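Beta-galactosidase (Bacillus circulans, PDB 4MAD) probably hydrolyses terminal non-reducing beta-D-galactose residues from beta-D-galactosides, as a member of glycoside hydrolase family 35. Local coordinates at residues 154-157 with 158-161; 207-210 with 211-215; 330-333 with 334-338; 368-371 with 372-375; 477-480 with 481-484. All coordinates share one frame; numbering follows the deposited sequence.

How the contacts relate
The five contacts follow one another in series, each a local turn, helix or hairpin, so none nests in or crosses another. Contact 1 turns the chain between helix 135-152 and strand 163-167 of the parallel barrel. Contact 2 ends helix 206-212, which leads on to barrel strand 218-223, and contact 3 lies along helix 327-339 on the outside of the same barrel. Beyond it, contact 4 carries the chain from strand 357-366 to strand 378-380, linking two antiparallel sheets, and contact 5 closes the hairpin of strands 473-480 and 483-484. Contacts 4 and 5 are the closest pair, with centres about 27 Å apart and no touch; contacts 3 and 5 lie farthest apart, about 61 Å between centres.

Contact 1: residues 154-157 with 158-161; sequences PLLS and SNGG
Leu156 O is the acceptor round which this turn folds, taking two backbone donors from residues 159-161. Asn159 N reaches it at 2.8 Å and Gly161 N at 2.9 Å, each well out of the carbonyl plane and from opposite faces of it, so that the oxygen is gripped between them. One residue on, Ser157 O is satisfied by Gly160 N at 2.9 Å. Two CA-H...O contacts reinforce the fold: Gly161 CA approaches Leu155 O at 3.1 Å, and Ser157 CA approaches Gly161 O at the same distance.

The bonds from Gly161 N to Leu156 O and from Gly160 N to Ser157 O, with Gly160 at positive phi, make a Schellman motif, here in the loop from helix 135-152 to strand 163-167 of a (beta/alpha)8 barrel, at the end of the barrel at which the strands begin. Backbone bonds from Leu155 and Ser157 to Ile163 lead the chain into that strand. Glycine is needed twice: a side chain at Gly160 would jam against the preceding carbonyl, and one at Gly161 would run into Leu155 O.

Most of the other polar groups find partners beyond the turn. Water 1 donates to Pro154 O at 2.6 Å and to Asn159 O at 3.2 Å, bridging the carbonyls of Pro154 and Asn159. Asn159 ND2 turns back to Arg153 O, while Ser158 OG bonds to Glu196 OE2. Ser157 OG has weak bonds to Ser16 O, Ile163 O and Glu196 OE2.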
loop_
_atom_site.group_PDB
_atom_site.type_symbol
_atom_site.label_atom_id
_atom_site.label_comp_id
_atom_site.label_asym_id
_atom_site.label_seq_id
_atom_site.Cartn_x
_atom_site.Cartn_y
_atom_site.Cartn_z
ATOM N N PRO A 154 15.923 21.125 0.473
ATOM C CA PRO A 154 15.957 22.096 -0.608
ATOM C C PRO A 154 14.550 22.436 -1.057
ATOM O O PRO A 154 14.373 23.419 -1.733
ATOM C CB PRO A 154 16.624 21.334 -1.712
ATOM C CG PRO A 154 17.375 20.385 -1.097
ATOM C CD PRO A 154 16.614 19.918 0.068
ATOM N N LEU A 155 13.592 21.584 -0.731
ATOM C CA LEU A 155 12.222 21.731 -1.216
ATOM C C LEU A 155 11.253 22.453 -0.295
ATOM O O LEU A 155 10.142 22.739 -0.661
ATOM C CB LEU A 155 11.669 20.391 -1.670
ATOM C CG LEU A 155 12.370 19.681 -2.807
ATOM C CD1 LEU A 155 11.889 18.296 -2.867
ATOM C CD2 LEU A 155 12.200 20.423 -4.120
ATOM N N LEU A 156 11.734 22.778 0.880
ATOM C CA LEU A 156 10.996 23.538 1.839
ATOM C C LEU A 156 10.719 24.965 1.374
ATOM O O LEU A 156 11.514 25.582 0.751
ATOM C CB LEU A 156 11.689 23.519 3.189
ATOM C CG LEU A 156 11.961 22.166 3.806
ATOM C CD1 LEU A 156 12.924 22.312 4.926
ATOM C CD2 LEU A 156 10.697 21.487 4.285
ATOM N N SER A 157 9.565 25.476 1.718
ATOM C CA SER A 157 9.223 26.803 1.327
ATOM C C SER A 157 10.233 27.800 1.881
ATOM O O SER A 157 10.552 28.759 1.249
ATOM C CB SER A 157 7.833 27.171 1.741
ATOM O OG SER A 157 7.692 27.196 3.113
ATOM N N SER A 158 10.773 27.498 3.046
ATOM C CA SER A 158 11.767 28.332 3.699
ATOM C C SER A 158 13.073 28.387 2.922
ATOM O O SER A 158 13.939 29.150 3.218
ATOM C CB SER A 158 11.975 27.976 5.160
ATOM O OG SER A 158 12.432 26.699 5.323
ATOM N N ASN A 159 13.193 27.514 1.954
ATOM C CA ASN A 159 14.292 27.468 1.060
ATOM C C ASN A 159 13.886 27.737 -0.382
ATOM O O ASN A 159 14.629 27.509 -1.266
ATOM C CB ASN A 159 15.014 26.140 1.184
ATOM C CG ASN A 159 15.683 25.998 2.485
ATOM O OD1 ASN A 159 16.044 26.966 3.091
ATOM N ND2 ASN A 159 15.800 24.816 2.943
ATOM N N GLY A 160 12.687 28.236 -0.574
ATOM C CA GLY A 160 12.177 28.546 -1.881
ATOM C C GLY A 160 11.419 27.472 -2.626
ATOM O O GLY A 160 11.037 27.682 -3.732
ATOM N N GLY A 161 11.231 26.322 -1.987
ATOM C CA GLY A 161 10.551 25.172 -2.541
ATOM C C GLY A 161 9.067 25.210 -2.247
ATOM O O GLY A 161 8.637 26.089 -1.592
HETATM O O HOH W 1 16.177 25.097 -2.628
#

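Contact 2: residues 207-210 with 211-215; sequences SMLS and GGMIE
Met213 bends back over the last turn of the helix to meet Leu209. Its CG stands anti to its own carbonyl carbon (chi1 -56°) and the next bond is fully extended, which lays the thioether across the Leu209 carbonyl: CG lies 3.1 Å from Leu209 O, and SD 3.6 Å from the same oxygen. The same two torsions set SD 4.2 Å from Leu209 CB, and the kink at chi3 (52°) turns only the terminal CE. Leu209 O also receives Met213 N, but this bond is weak at 3.3 Å; Met213 is the first residue to leave helical angles.

Before it the helix is regular, Gly211 N bonding to Ser207 O at 3.1 Å and Gly212 N to Met208 O at 2.9 Å. A side chain at Gly212 would sit tightly against Met208 O. Ser210 folds its OG back along the helix to Pro206 O, one turn earlier. Leu209 and Met213 together face Tyr237 of helix 227-237 and Glu219 of strand 218-223. In place of Met213 an alanine, lacking CG, SD and CE, would probably leave a gap beside Leu209 and Tyr237.

The whole is the exit from the helix of a beta-alpha-beta unit, strand 197-202, helix 206-212 and strand 218-223, in a barrel whose predicted proton donor, Glu171, has its side chain about 7 Å from that of Met208.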
loop_
_atom_site.group_PDB
_atom_site.type_symbol
_atom_site.label_atom_id
_atom_site.label_comp_id
_atom_site.label_asym_id
_atom_site.label_seq_id
_atom_site.Cartn_x
_atom_site.Cartn_y
_atom_site.Cartn_z
ATOM N N SER A 207 -11.522 10.828 22.386
ATOM C CA SER A 207 -10.384 9.975 22.657
ATOM C C SER A 207 -9.274 10.277 21.663
ATOM O O SER A 207 -8.151 10.316 21.998
ATOM C CB SER A 207 -10.747 8.508 22.578
ATOM O OG SER A 207 -11.041 8.135 21.278
ATOM N N MET A 208 -9.630 10.423 20.407
ATOM C CA MET A 208 -8.624 10.664 19.394
ATOM C C MET A 208 -7.915 12.012 19.496
ATOM O O MET A 208 -6.766 12.128 19.300
ATOM C CB MET A 208 -9.217 10.470 18.006
ATOM C CG MET A 208 -9.761 9.086 17.821
ATOM S SD MET A 208 -10.721 9.021 16.319
ATOM C CE MET A 208 -10.979 7.267 16.177
ATOM N N LEU A 209 -8.689 13.033 19.727
ATOM C CA LEU A 209 -8.145 14.343 19.929
ATOM C C LEU A 209 -7.297 14.433 21.207
ATOM O O LEU A 209 -6.282 15.054 21.226
ATOM C CB LEU A 209 -9.246 15.377 19.956
ATOM C CG LEU A 209 -10.033 15.446 18.675
ATOM C CD1 LEU A 209 -11.262 16.197 18.885
ATOM C CD2 LEU A 209 -9.177 16.178 17.682
ATOM N N SER A 210 -7.753 13.818 22.274
ATOM C CA SER A 210 -6.924 13.841 23.470
ATOM C C SER A 210 -5.600 13.112 23.253
ATOM O O SER A 210 -4.589 13.544 23.669
ATOM C CB SER A 210 -7.628 13.270 24.707
ATOM O OG SER A 210 -8.816 13.905 24.982
ATOM N N GLY A 211 -5.657 11.957 22.641
ATOM C CA GLY A 211 -4.462 11.195 22.388
ATOM C C GLY A 211 -3.486 11.740 21.386
ATOM O O GLY A 211 -2.314 11.569 21.499
ATOM N N GLY A 212 -4.034 12.294 20.316
ATOM C CA GLY A 212 -3.225 12.725 19.209
ATOM C C GLY A 212 -2.733 14.155 19.058
ATOM O O GLY A 212 -1.889 14.378 18.277
ATOM N N MET A 213 -3.319 15.108 19.769
ATOM C CA MET A 213 -2.869 16.485 19.694
ATOM C C MET A 213 -1.561 16.648 20.451
ATOM O O MET A 213 -1.325 15.971 21.426
ATOM C CB MET A 213 -3.930 17.454 20.186
ATOM C CG MET A 213 -5.236 17.354 19.489
ATOM S SD MET A 213 -6.493 18.504 20.056
ATOM C CE MET A 213 -5.579 19.987 19.928
ATOM N N ILE A 214 -0.726 17.534 19.945
ATOM C CA ILE A 214 0.509 17.911 20.552
ATOM C C ILE A 214 0.515 19.393 20.999
ATOM O O ILE A 214 0.078 20.256 20.309
ATOM C CB ILE A 214 1.708 17.687 19.657
ATOM C CG1 ILE A 214 1.589 16.401 18.856
ATOM C CG2 ILE A 214 2.919 17.637 20.485
ATOM C CD1 ILE A 214 2.628 16.228 17.859
ATOM N N GLU A 215 1.048 19.638 22.179
ATOM C CA GLU A 215 1.062 20.958 22.671
ATOM C C GLU A 215 1.845 21.779 21.682
ATOM O O GLU A 215 2.888 21.416 21.253
ATOM C CB GLU A 215 1.713 21.013 24.058
ATOM C CG GLU A 215 1.798 22.360 24.646
ATOM C CD GLU A 215 0.444 23.045 24.844
ATOM O OE1 GLU A 215 -0.509 22.717 24.150
ATOM O OE2 GLU A 215 0.342 23.948 25.693
#

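Contact 3: residues 330-333 with 334-338; sequences YAVR and KVFEK
Val332 turns CG1 opposite its backbone N (chi1 166°), and Phe336, four residues on, sets its ring beside its own N (chi1 -78°); the two side chains therefore run side by side, pointing the same way. This is the i to i+4 spacing of an alpha-helix, here helix 327-339 on the outside of the barrel. CG1 of Val332 lies over one face of the Phe336 ring, 3.9 Å from the centroid, a CH-pi contact shifted toward the rim. Both residues touch Phe284 of barrel strand 281-284, and Phe60 packs edge-to-face with the Phe336 ring.

The backbone is regularly bonded beneath them: Phe336 N reaches Val332 O at 3.0 Å, and that carbonyl oxygen also lies over a face of the ring. Elsewhere round the helix, Val335 packs on Leu272 and Leu276 of helix 265-276.

Another i to i+4 pair, Arg333 and Glu337, is polar. The arginine chain bends at chi3, and its NE and NH2 are held by Ala57 O and Pro343 O. That leaves NH1 for the carboxylate: guanidinium and carboxylate planes are 48° apart, and the salt bridge is a long one, with 3.5 Å between Arg333 NH1 and Glu337 OE2.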
loop_
_atom_site.group_PDB
_atom_site.type_symbol
_atom_site.label_atom_id
_atom_site.label_comp_id
_atom_site.label_asym_id
_atom_site.label_seq_id
_atom_site.Cartn_x
_atom_site.Cartn_y
_atom_site.Cartn_z
ATOM N N TYR A 330 -15.536 16.501 -12.403
ATOM C CA TYR A 330 -16.293 17.664 -12.871
ATOM C C TYR A 330 -17.196 18.259 -11.797
ATOM O O TYR A 330 -17.362 19.422 -11.697
ATOM C CB TYR A 330 -17.062 17.329 -14.133
ATOM C CG TYR A 330 -16.150 17.091 -15.300
ATOM C CD1 TYR A 330 -15.434 18.124 -15.861
ATOM C CD2 TYR A 330 -15.969 15.853 -15.809
ATOM C CE1 TYR A 330 -14.607 17.916 -16.916
ATOM C CE2 TYR A 330 -15.172 15.643 -16.843
ATOM C CZ TYR A 330 -14.479 16.665 -17.402
ATOM O OH TYR A 330 -13.677 16.383 -18.434
ATOM N N ALA A 331 -17.799 17.395 -11.021
ATOM C CA ALA A 331 -18.713 17.809 -9.998
ATOM C C ALA A 331 -18.023 18.664 -8.920
ATOM O O ALA A 331 -18.543 19.671 -8.506
ATOM C CB ALA A 331 -19.358 16.625 -9.377
ATOM N N VAL A 332 -16.865 18.198 -8.492
ATOM C CA VAL A 332 -15.995 18.874 -7.575
ATOM C C VAL A 332 -15.429 20.194 -8.133
ATOM O O VAL A 332 -15.368 21.172 -7.471
ATOM C CB VAL A 332 -14.849 17.944 -7.144
ATOM C CG1 VAL A 332 -13.779 18.673 -6.487
ATOM C CG2 VAL A 332 -15.353 16.880 -6.290
ATOM N N ARG A 333 -15.073 20.211 -9.398
ATOM C CA ARG A 333 -14.576 21.423 -9.999
ATOM C C ARG A 333 -15.665 22.484 -9.987
ATOM O O ARG A 333 -15.418 23.624 -9.742
ATOM C CB ARG A 333 -14.113 21.186 -11.396
ATOM C CG ARG A 333 -13.893 22.453 -12.093
ATOM C CD ARG A 333 -13.188 22.319 -13.315
ATOM N NE ARG A 333 -12.039 23.185 -13.358
ATOM C CZ ARG A 333 -12.014 24.383 -13.906
ATOM N NH1 ARG A 333 -13.055 24.866 -14.481
ATOM N NH2 ARG A 333 -10.929 25.071 -13.907
ATOM N N LYS A 334 -16.882 22.068 -10.240
ATOM C CA LYS A 334 -18.013 22.978 -10.257
ATOM C C LYS A 334 -18.267 23.606 -8.888
ATOM O O LYS A 334 -18.597 24.742 -8.789
ATOM C CB LYS A 334 -19.221 22.199 -10.675
ATOM C CG LYS A 334 -20.406 23.005 -10.930
ATOM C CD LYS A 334 -21.423 22.294 -11.713
ATOM C CE LYS A 334 -22.649 23.111 -11.678
ATOM N NZ LYS A 334 -23.734 22.606 -12.486
ATOM N N VAL A 335 -18.151 22.813 -7.839
ATOM C CA VAL A 335 -18.235 23.358 -6.531
ATOM C C VAL A 335 -17.092 24.317 -6.242
ATOM O O VAL A 335 -17.295 25.367 -5.760
ATOM C CB VAL A 335 -18.252 22.298 -5.465
ATOM C CG1 VAL A 335 -18.193 22.900 -4.160
ATOM C CG2 VAL A 335 -19.454 21.442 -5.580
ATOM N N PHE A 336 -15.904 23.951 -6.630
ATOM C CA PHE A 336 -14.769 24.792 -6.357
ATOM C C PHE A 336 -14.984 26.155 -7.002
ATOM O O PHE A 336 -14.659 27.137 -6.441
ATOM C CB PHE A 336 -13.467 24.182 -6.858
ATOM C CG PHE A 336 -12.899 23.089 -6.000
ATOM C CD1 PHE A 336 -13.408 22.758 -4.777
ATOM C CD2 PHE A 336 -11.816 22.397 -6.435
ATOM C CE1 PHE A 336 -12.830 21.776 -4.043
ATOM C CE2 PHE A 336 -11.282 21.434 -5.696
ATOM C CZ PHE A 336 -11.792 21.115 -4.522
ATOM N N GLU A 337 -15.601 26.178 -8.158
ATOM C CA GLU A 337 -15.828 27.399 -8.882
ATOM C C GLU A 337 -16.710 28.387 -8.117
ATOM O O GLU A 337 -16.575 29.535 -8.283
ATOM C CB GLU A 337 -16.345 27.127 -10.279
ATOM C CG GLU A 337 -15.350 26.540 -11.181
ATOM C CD GLU A 337 -15.802 26.553 -12.631
ATOM O OE1 GLU A 337 -16.719 25.822 -12.964
ATOM O OE2 GLU A 337 -15.253 27.331 -13.430
ATOM N N LYS A 338 -17.603 27.916 -7.285
ATOM C CA LYS A 338 -18.364 28.781 -6.402
ATOM C C LYS A 338 -17.526 29.520 -5.378
ATOM O O LYS A 338 -17.935 30.503 -4.878
ATOM C CB LYS A 338 -19.431 28.036 -5.656
ATOM C CG LYS A 338 -20.443 27.470 -6.478
ATOM C CD LYS A 338 -21.374 26.598 -5.691
ATOM C CE LYS A 338 -22.029 27.286 -4.553
ATOM N NZ LYS A 338 -23.063 26.411 -3.880
#

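Contact 4: residues 368-371 with 372-375; sequences LDSL and HRIS
The guanidinium of Arg373 meets Ser370 through a water at its edge. Water 2 lies in the guanidinium plane and accepts from Arg373 NH1 at 2.8 Å, then donates to Ser370 OG, also at 2.8 Å. The hydroxyl is thus used twice, since it also bonds to Gly366 O, the carbonyl earlier in the chain. An extended run from CG to NE carries the guanidinium out to this water, while at the root of the same side chain CB packs against Ser370 O at 3.3 Å. The His372 ring, in contrast, lies oblique to the Leu371 carbonyl carbon, and its side chain touches Tyr491 and Pro377.

Behind these groups the backbone forms a short, weakly bonded helix. Ser370 O takes Arg373 N at 3.0 Å, the donor lying above the carbonyl plane, and a weak bond from Ile374 N. Leu371 O accepts Ile374 N at 3.3 Å, again from well above the plane. Ile374 holds CG1 between its backbone N and carbonyl carbon (chi1 53°), which places that atom 3.5 Å from Ser370 O. Ser375 brings CB to 3.3 Å from Leu371 O, and its hydroxyl bonds to Pro492 O.

His372, Ile374 and Ser375 belong to a pocket, completed by residues such as Pro494 and Lys496, that holds a 2-(2-methoxyethoxy)ethanol molecule, probably from the crystallisation liquor. The turn follows strand 357-366 and precedes strand 378-380; Tyr491 and Leu493 of strand 488-493 pack against its second half, and in a loop Leu501 meets Ser370 and Ile374, and Glu502 meets Arg373.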
loop_
_atom_site.group_PDB
_atom_site.type_symbol
_atom_site.label_atom_id
_atom_site.label_comp_id
_atom_site.label_asym_id
_atom_site.label_seq_id
_atom_site.Cartn_x
_atom_site.Cartn_y
_atom_site.Cartn_z
ATOM N N LEU A 368 7.752 -25.313 -6.784
ATOM C CA LEU A 368 8.457 -26.275 -5.987
ATOM C C LEU A 368 9.612 -26.976 -6.726
ATOM O O LEU A 368 10.452 -27.611 -6.138
ATOM C CB LEU A 368 7.482 -27.285 -5.427
ATOM C CG LEU A 368 6.590 -26.759 -4.326
ATOM C CD1 LEU A 368 5.657 -27.792 -3.852
ATOM C CD2 LEU A 368 7.355 -26.219 -3.216
ATOM N N ASP A 369 9.548 -26.901 -8.032
ATOM C CA ASP A 369 10.565 -27.409 -8.905
ATOM C C ASP A 369 11.563 -26.349 -9.297
ATOM O O ASP A 369 12.463 -26.625 -10.035
ATOM C CB ASP A 369 9.947 -27.992 -10.158
ATOM C CG ASP A 369 9.063 -29.165 -9.871
ATOM O OD1 ASP A 369 9.420 -29.976 -9.041
ATOM O OD2 ASP A 369 8.013 -29.264 -10.471
ATOM N N SER A 370 11.375 -25.137 -8.837
ATOM C CA SER A 370 12.272 -24.046 -9.144
ATOM C C SER A 370 13.047 -23.426 -7.977
ATOM O O SER A 370 13.576 -22.377 -8.091
ATOM C CB SER A 370 11.476 -22.978 -9.897
ATOM O OG SER A 370 10.845 -23.545 -11.004
ATOM N N LEU A 371 13.104 -24.086 -6.834
ATOM C CA LEU A 371 13.491 -23.365 -5.652
ATOM C C LEU A 371 14.880 -22.692 -5.681
ATOM O O LEU A 371 14.998 -21.558 -5.366
ATOM C CB LEU A 371 13.306 -24.247 -4.420
ATOM C CG LEU A 371 11.857 -24.645 -4.171
ATOM C CD1 LEU A 371 11.706 -25.655 -3.119
ATOM C CD2 LEU A 371 10.969 -23.495 -3.883
ATOM N N HIS A 372 15.901 -23.374 -6.109
ATOM C CA HIS A 372 17.200 -22.767 -6.159
ATOM C C HIS A 372 17.398 -21.775 -7.298
ATOM O O HIS A 372 18.398 -21.134 -7.415
ATOM C CB HIS A 372 18.269 -23.800 -6.238
ATOM C CG HIS A 372 18.626 -24.396 -4.927
ATOM N ND1 HIS A 372 17.731 -25.089 -4.152
ATOM C CD2 HIS A 372 19.806 -24.455 -4.285
ATOM C CE1 HIS A 372 18.343 -25.531 -3.074
ATOM N NE2 HIS A 372 19.607 -25.189 -3.150
ATOM N N ARG A 373 16.479 -21.812 -8.221
ATOM C CA ARG A 373 16.434 -20.869 -9.321
ATOM C C ARG A 373 16.015 -19.464 -8.875
ATOM O O ARG A 373 16.350 -18.467 -9.460
ATOM C CB ARG A 373 15.564 -21.365 -10.461
ATOM C CG ARG A 373 16.152 -22.531 -11.225
ATOM C CD ARG A 373 15.205 -23.139 -12.262
ATOM N NE ARG A 373 15.743 -24.319 -12.877
ATOM C CZ ARG A 373 15.098 -25.142 -13.658
ATOM N NH1 ARG A 373 13.853 -24.956 -13.928
ATOM N NH2 ARG A 373 15.707 -26.173 -14.155
ATOM N N ILE A 374 15.202 -19.440 -7.848
ATOM C CA ILE A 374 14.714 -18.182 -7.352
ATOM C C ILE A 374 14.835 -17.994 -5.830
ATOM O O ILE A 374 14.187 -17.176 -5.293
ATOM C CB ILE A 374 13.297 -17.937 -7.825
ATOM C CG1 ILE A 374 12.440 -19.128 -7.477
ATOM C CG2 ILE A 374 13.304 -17.760 -9.296
ATOM C CD1 ILE A 374 11.023 -18.905 -7.608
ATOM N N SER A 375 15.659 -18.778 -5.169
ATOM C CA SER A 375 15.854 -18.628 -3.767
ATOM C C SER A 375 17.176 -19.226 -3.339
ATOM O O SER A 375 17.846 -19.842 -4.107
ATOM C CB SER A 375 14.708 -19.295 -2.968
ATOM O OG SER A 375 14.725 -18.991 -1.606
HETATM O O HOH W 2 12.121 -22.760 -13.393
#

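Contact 5: residues 477-480 with 481-484; sequences GVRL and GNQF
Leu480 and Gln483 lock the hairpin between strands 473-480 and 483-484 with a reciprocal pair of bonds. Leu480 N gives to Gln483 O at 2.9 Å, and Gln483 N returns to Leu480 O at the same length. Between them Gly481 and Asn482 make a type II' turn, whose first corner has a positive phi that favours glycine; a side chain there would also clash with Leu480 O.

The close-packed part is the non-hydrogen-bonded pair Arg479 and Phe484. Between the strands Arg479 CA is 3.1 Å from Gln483 O, and Phe484 CA is 3.3 Å from Val478 O, both CA-H...O contacts. On the face the two side chains share, Phe484 CE1 lies 4.0 Å from Gly477 CA, where any side chain would collide with it, and Val478 O is at the ring edge. The same CE1 touches Arg479 CD at 3.9 Å, with the ring and guanidinium planes nearly perpendicular.

On the exposed side the fit is slacker. Asn482 OD1 comes no nearer than 3.9 Å to Arg479 NH1, and Gln483 reaches away to Tyr406 OH.

Arg479 bridges the two regions. Its chi1 of 59° brings the chain beside the turn, CG 3.3 Å from Gly481 O, and the extended chain takes NH1 to that oxygen, a bond of 3.1 Å and 162° almost in the guanidinium plane. A leucine in its place would probably leave Gly481 O and Gln414 without their donors. The charge would probably polarise the Gly481 carbonyl, while NE, on Gln414 OE1, ties the hairpin to strand 409-417.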
loop_
_atom_site.group_PDB
_atom_site.type_symbol
_atom_site.label_atom_id
_atom_site.label_comp_id
_atom_site.label_asym_id
_atom_site.label_seq_id
_atom_site.Cartn_x
_atom_site.Cartn_y
_atom_site.Cartn_z
ATOM N N GLY A 477 5.315 -22.136 15.270
ATOM C CA GLY A 477 5.594 -23.537 15.042
ATOM C C GLY A 477 4.616 -24.239 14.132
ATOM O O GLY A 477 3.595 -23.695 13.790
ATOM N N VAL A 478 4.962 -25.466 13.773
ATOM C CA VAL A 478 4.064 -26.388 13.108
ATOM C C VAL A 478 4.014 -27.690 13.891
ATOM O O VAL A 478 5.004 -28.170 14.281
ATOM C CB VAL A 478 4.527 -26.679 11.707
ATOM C CG1 VAL A 478 3.592 -27.561 11.016
ATOM C CG2 VAL A 478 4.750 -25.414 10.939
ATOM N N ARG A 479 2.843 -28.217 14.136
ATOM C CA ARG A 479 2.770 -29.411 14.952
ATOM C C ARG A 479 1.803 -30.450 14.445
ATOM O O ARG A 479 0.865 -30.130 13.798
ATOM C CB ARG A 479 2.465 -29.083 16.398
ATOM C CG ARG A 479 1.225 -28.376 16.633
ATOM C CD ARG A 479 1.166 -27.792 18.038
ATOM N NE ARG A 479 0.238 -26.696 18.201
ATOM C CZ ARG A 479 -1.052 -26.809 18.463
ATOM N NH1 ARG A 479 -1.636 -27.974 18.579
ATOM N NH2 ARG A 479 -1.781 -25.746 18.604
ATOM N N LEU A 480 2.091 -31.690 14.794
ATOM C CA LEU A 480 1.202 -32.780 14.545
ATOM C C LEU A 480 0.659 -33.168 15.913
ATOM O O LEU A 480 1.395 -33.533 16.766
ATOM C CB LEU A 480 2.006 -33.924 13.953
ATOM C CG LEU A 480 2.631 -33.659 12.590
ATOM C CD1 LEU A 480 3.586 -34.668 12.244
ATOM C CD2 LEU A 480 1.635 -33.503 11.493
ATOM N N GLY A 481 -0.624 -33.054 16.124
ATOM C CA GLY A 481 -1.093 -33.082 17.486
ATOM C C GLY A 481 -0.414 -31.960 18.272
ATOM O O GLY A 481 -0.510 -30.836 17.922
ATOM N N ASN A 482 0.227 -32.294 19.381
ATOM C CA ASN A 482 0.964 -31.318 20.147
ATOM C C ASN A 482 2.430 -31.326 19.834
ATOM O O ASN A 482 3.162 -30.552 20.386
ATOM C CB ASN A 482 0.787 -31.509 21.636
ATOM C CG ASN A 482 -0.611 -31.259 22.085
ATOM O OD1 ASN A 482 -1.240 -30.325 21.695
ATOM N ND2 ASN A 482 -1.091 -32.131 22.896
ATOM N N GLN A 483 2.841 -32.222 18.954
ATOM C CA GLN A 483 4.235 -32.317 18.646
ATOM C C GLN A 483 4.740 -31.317 17.574
ATOM O O GLN A 483 4.478 -31.466 16.439
ATOM C CB GLN A 483 4.628 -33.742 18.278
ATOM C CG GLN A 483 6.109 -33.930 18.096
ATOM C CD GLN A 483 6.417 -35.205 17.361
ATOM O OE1 GLN A 483 6.194 -36.231 17.883
ATOM N NE2 GLN A 483 6.894 -35.129 16.169
ATOM N N PHE A 484 5.522 -30.360 18.017
ATOM C CA PHE A 484 6.181 -29.434 17.146
ATOM C C PHE A 484 7.209 -30.162 16.319
ATOM O O PHE A 484 7.849 -31.046 16.792
ATOM C CB PHE A 484 6.902 -28.368 17.959
ATOM C CG PHE A 484 6.001 -27.320 18.541
ATOM C CD1 PHE A 484 5.201 -26.588 17.743
ATOM C CD2 PHE A 484 5.976 -27.050 19.874
ATOM C CE1 PHE A 484 4.415 -25.617 18.241
ATOM C CE2 PHE A 484 5.173 -26.111 20.371
ATOM C CZ PHE A 484 4.389 -25.382 19.543
#